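Local atomic coordinates of 5,10-methylenetetrahydromethanopterin reductase (Methanopyrus kandleri, PDB entry 1EZW), a protein that catalyses the reversible, coenzyme F420-dependent reduction of methylenetetrahydromethanopterin to methyltetrahydromethanopterin in methanogenesis from carbon dioxide. Residues I131-E136 against G151-T156. Sequence-based numbering, arbitrary orientation. Where two conformers were deposited one is given.
Sequences IREVKE and GKYVKT
On helix 127-142 of this TIM-barrel enzyme, Glu133 binds the backbone of a tight turn in the loop leading to strand 173-176, its carboxylate gripping three successive N-H groups of Lys152, Tyr153 and Val154. Beyond CG the chain is extended (chi2 -171°), carrying CD straight out to the turn. OE1 accepts from Lys152 N at 2.7 Å on its syn side. OE2 takes two donors: Tyr153 N, also syn and 2.7 Å away, and Val154 N, 3.1 Å off and nearly in line with the C-O bond. Gly151 N closes the turn, bonding to Val154 O at 2.8 Å. Glu133 OE2 lies at the Tyr153 ring edge beside CD2, while Val134 CG2 approaches CE2 obliquely, at a spacing made doubtful by Tyr153's second conformer; Tyr153 OH bonds to Pro68 O. Val154 CG1 lies 3.9 Å from Glu133 CB, and Pro73 of helix 73-86 touches Val134, Tyr153 and Val154. An alanine at Glu133 would probably leave all three amides without their acceptor and the turn freer to shift from the helix. Three converging N-H dipoles probably stabilise this buried carboxylate, tying loop to helix; the nearest opposite charge across the contact, Lys152 NZ, sits 6.5 Å from OE1, not touching.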
loop_
_atom_site.group_PDB
_atom_site.type_symbol
_atom_site.label_atom_id
_atom_site.label_comp_id
_atom_site.label_asym_id
_atom_site.label_seq_id
_atom_site.Cartn_x
_atom_site.Cartn_y
_atom_site.Cartn_z
ATOM N N ILE A 131 -32.865 3.569 8.794
ATOM C CA ILE A 131 -31.579 4.158 9.165
ATOM C C ILE A 131 -31.341 4.044 10.673
ATOM O O ILE A 131 -30.241 3.756 11.118
ATOM C CB ILE A 131 -31.482 5.624 8.670
ATOM C CG1 ILE A 131 -31.390 5.626 7.131
ATOM C CG2 ILE A 131 -30.207 6.315 9.319
ATOM C CD1 ILE A 131 -31.422 7.013 6.482
ATOM N N ARG A 132 -32.373 4.282 11.496
ATOM C CA ARG A 132 -32.185 4.116 12.930
ATOM C C ARG A 132 -31.758 2.673 13.249
ATOM O O ARG A 132 -30.925 2.452 14.123
ATOM C CB ARG A 132 -33.518 4.382 13.671
ATOM C CG ARG A 132 -33.951 5.815 13.690
ATOM C CD ARG A 132 -35.365 5.865 14.327
ATOM N NE ARG A 132 -35.871 7.228 14.419
ATOM C CZ ARG A 132 -35.580 8.077 15.399
ATOM N NH1 ARG A 132 -36.107 9.303 15.375
ATOM N NH2 ARG A 132 -34.786 7.721 16.400
ATOM N N GLU A 133 -32.377 1.708 12.582
ATOM C CA GLU A 133 -32.089 0.299 12.854
ATOM C C GLU A 133 -30.691 -0.066 12.392
ATOM O O GLU A 133 -29.971 -0.753 13.114
ATOM C CB GLU A 133 -33.118 -0.621 12.196
ATOM C CG GLU A 133 -34.532 -0.383 12.827
ATOM C CD GLU A 133 -35.561 -1.383 12.400
ATOM O OE1 GLU A 133 -36.745 -1.197 12.799
ATOM O OE2 GLU A 133 -35.246 -2.360 11.689
ATOM N N VAL A 134 -30.319 0.392 11.210
ATOM C CA VAL A 134 -28.961 0.082 10.738
ATOM C C VAL A 134 -27.969 0.685 11.717
ATOM O O VAL A 134 -26.934 0.080 12.017
ATOM C CB VAL A 134 -28.657 0.636 9.330
ATOM C CG1 VAL A 134 -27.192 0.302 8.959
ATOM C CG2 VAL A 134 -29.554 0.023 8.328
ATOM N N LYS A 135 -28.240 1.898 12.214
ATOM C CA LYS A 135 -27.325 2.477 13.176
ATOM C C LYS A 135 -27.178 1.578 14.419
ATOM O O LYS A 135 -26.056 1.332 14.895
ATOM C CB LYS A 135 -27.788 3.884 13.600
ATOM C CG LYS A 135 -26.730 4.536 14.456
ATOM C CD LYS A 135 -27.234 5.713 15.282
ATOM C CE LYS A 135 -26.096 6.242 16.164
ATOM N NZ LYS A 135 -26.531 7.045 17.350
ATOM N N GLU A 136 -28.296 1.099 14.978
ATOM C CA GLU A 136 -28.190 0.233 16.154
ATOM C C GLU A 136 -27.369 -1.024 15.859
ATOM O O GLU A 136 -26.566 -1.443 16.684
ATOM C CB GLU A 136 -29.572 -0.175 16.677
ATOM C CG GLU A 136 -30.330 0.984 17.244
ATOM C CD GLU A 136 -29.580 1.667 18.365
ATOM O OE1 GLU A 136 -29.560 2.913 18.368
ATOM O OE2 GLU A 136 -29.010 0.970 19.244
ATOM N N GLY A 151 -35.892 -5.496 14.721
ATOM C CA GLY A 151 -36.596 -4.267 14.400
ATOM C C GLY A 151 -37.600 -4.578 13.320
ATOM O O GLY A 151 -37.899 -5.754 13.079
ATOM N N LYS A 152 -38.115 -3.544 12.661
ATOM C CA LYS A 152 -39.073 -3.702 11.578
ATOM C C LYS A 152 -38.393 -3.963 10.248
ATOM O O LYS A 152 -38.958 -4.598 9.373
ATOM C CB LYS A 152 -39.902 -2.416 11.362
ATOM C CG LYS A 152 -40.640 -1.840 12.571
ATOM C CD LYS A 152 -41.252 -0.440 12.213
ATOM C CE LYS A 152 -42.599 -0.481 11.414
ATOM N NZ LYS A 152 -42.674 -1.086 10.039
ATOM N N TYR A 153 -37.170 -3.454 10.070
ATOM C CA TYR A 153 -36.460 -3.611 8.794
ATOM C C TYR A 153 -35.359 -4.676 8.870
ATOM O O TYR A 153 -35.028 -5.293 7.875
ATOM C CB TYR A 153 -35.907 -2.227 8.349
ATOM C CG TYR A 153 -34.457 -2.207 7.868
ATOM C CD1 TYR A 153 -34.134 -2.341 6.510
ATOM C CD2 TYR A 153 -33.418 -2.083 8.788
ATOM C CE1 TYR A 153 -32.796 -2.348 6.089
ATOM C CE2 TYR A 153 -32.069 -2.092 8.366
ATOM C CZ TYR A 153 -31.779 -2.224 7.032
ATOM O OH TYR A 153 -30.435 -2.252 6.658
ATOM N N VAL A 154 -34.814 -4.907 10.053
ATOM C CA VAL A 154 -33.803 -5.946 10.176
ATOM C C VAL A 154 -34.040 -6.700 11.466
ATOM O O VAL A 154 -34.327 -6.103 12.511
ATOM C CB VAL A 154 -32.330 -5.358 10.161
ATOM C CG1 VAL A 154 -32.123 -4.333 11.284
ATOM C CG2 VAL A 154 -31.347 -6.499 10.310
ATOM N N LYS A 155 -33.956 -8.022 11.376
ATOM C CA LYS A 155 -34.058 -8.874 12.547
ATOM C C LYS A 155 -32.874 -9.832 12.449
ATOM O O LYS A 155 -32.752 -10.581 11.502
ATOM C CB LYS A 155 -35.384 -9.660 12.589
ATOM C CG LYS A 155 -35.420 -10.605 13.802
ATOM C CD LYS A 155 -36.747 -11.411 13.860
ATOM C CE LYS A 155 -36.697 -12.403 15.035
ATOM N NZ LYS A 155 -38.014 -13.055 15.279
ATOM N N THR A 156 -31.989 -9.788 13.429
ATOM C CA THR A 156 -30.828 -10.675 13.404
ATOM C C THR A 156 -31.058 -11.865 14.320
ATOM O O THR A 156 -32.064 -11.923 15.063
ATOM C CB THR A 156 -29.578 -9.973 13.952
ATOM O OG1 THR A 156 -29.707 -9.763 15.364
ATOM C CG2 THR A 156 -29.376 -8.613 13.280
#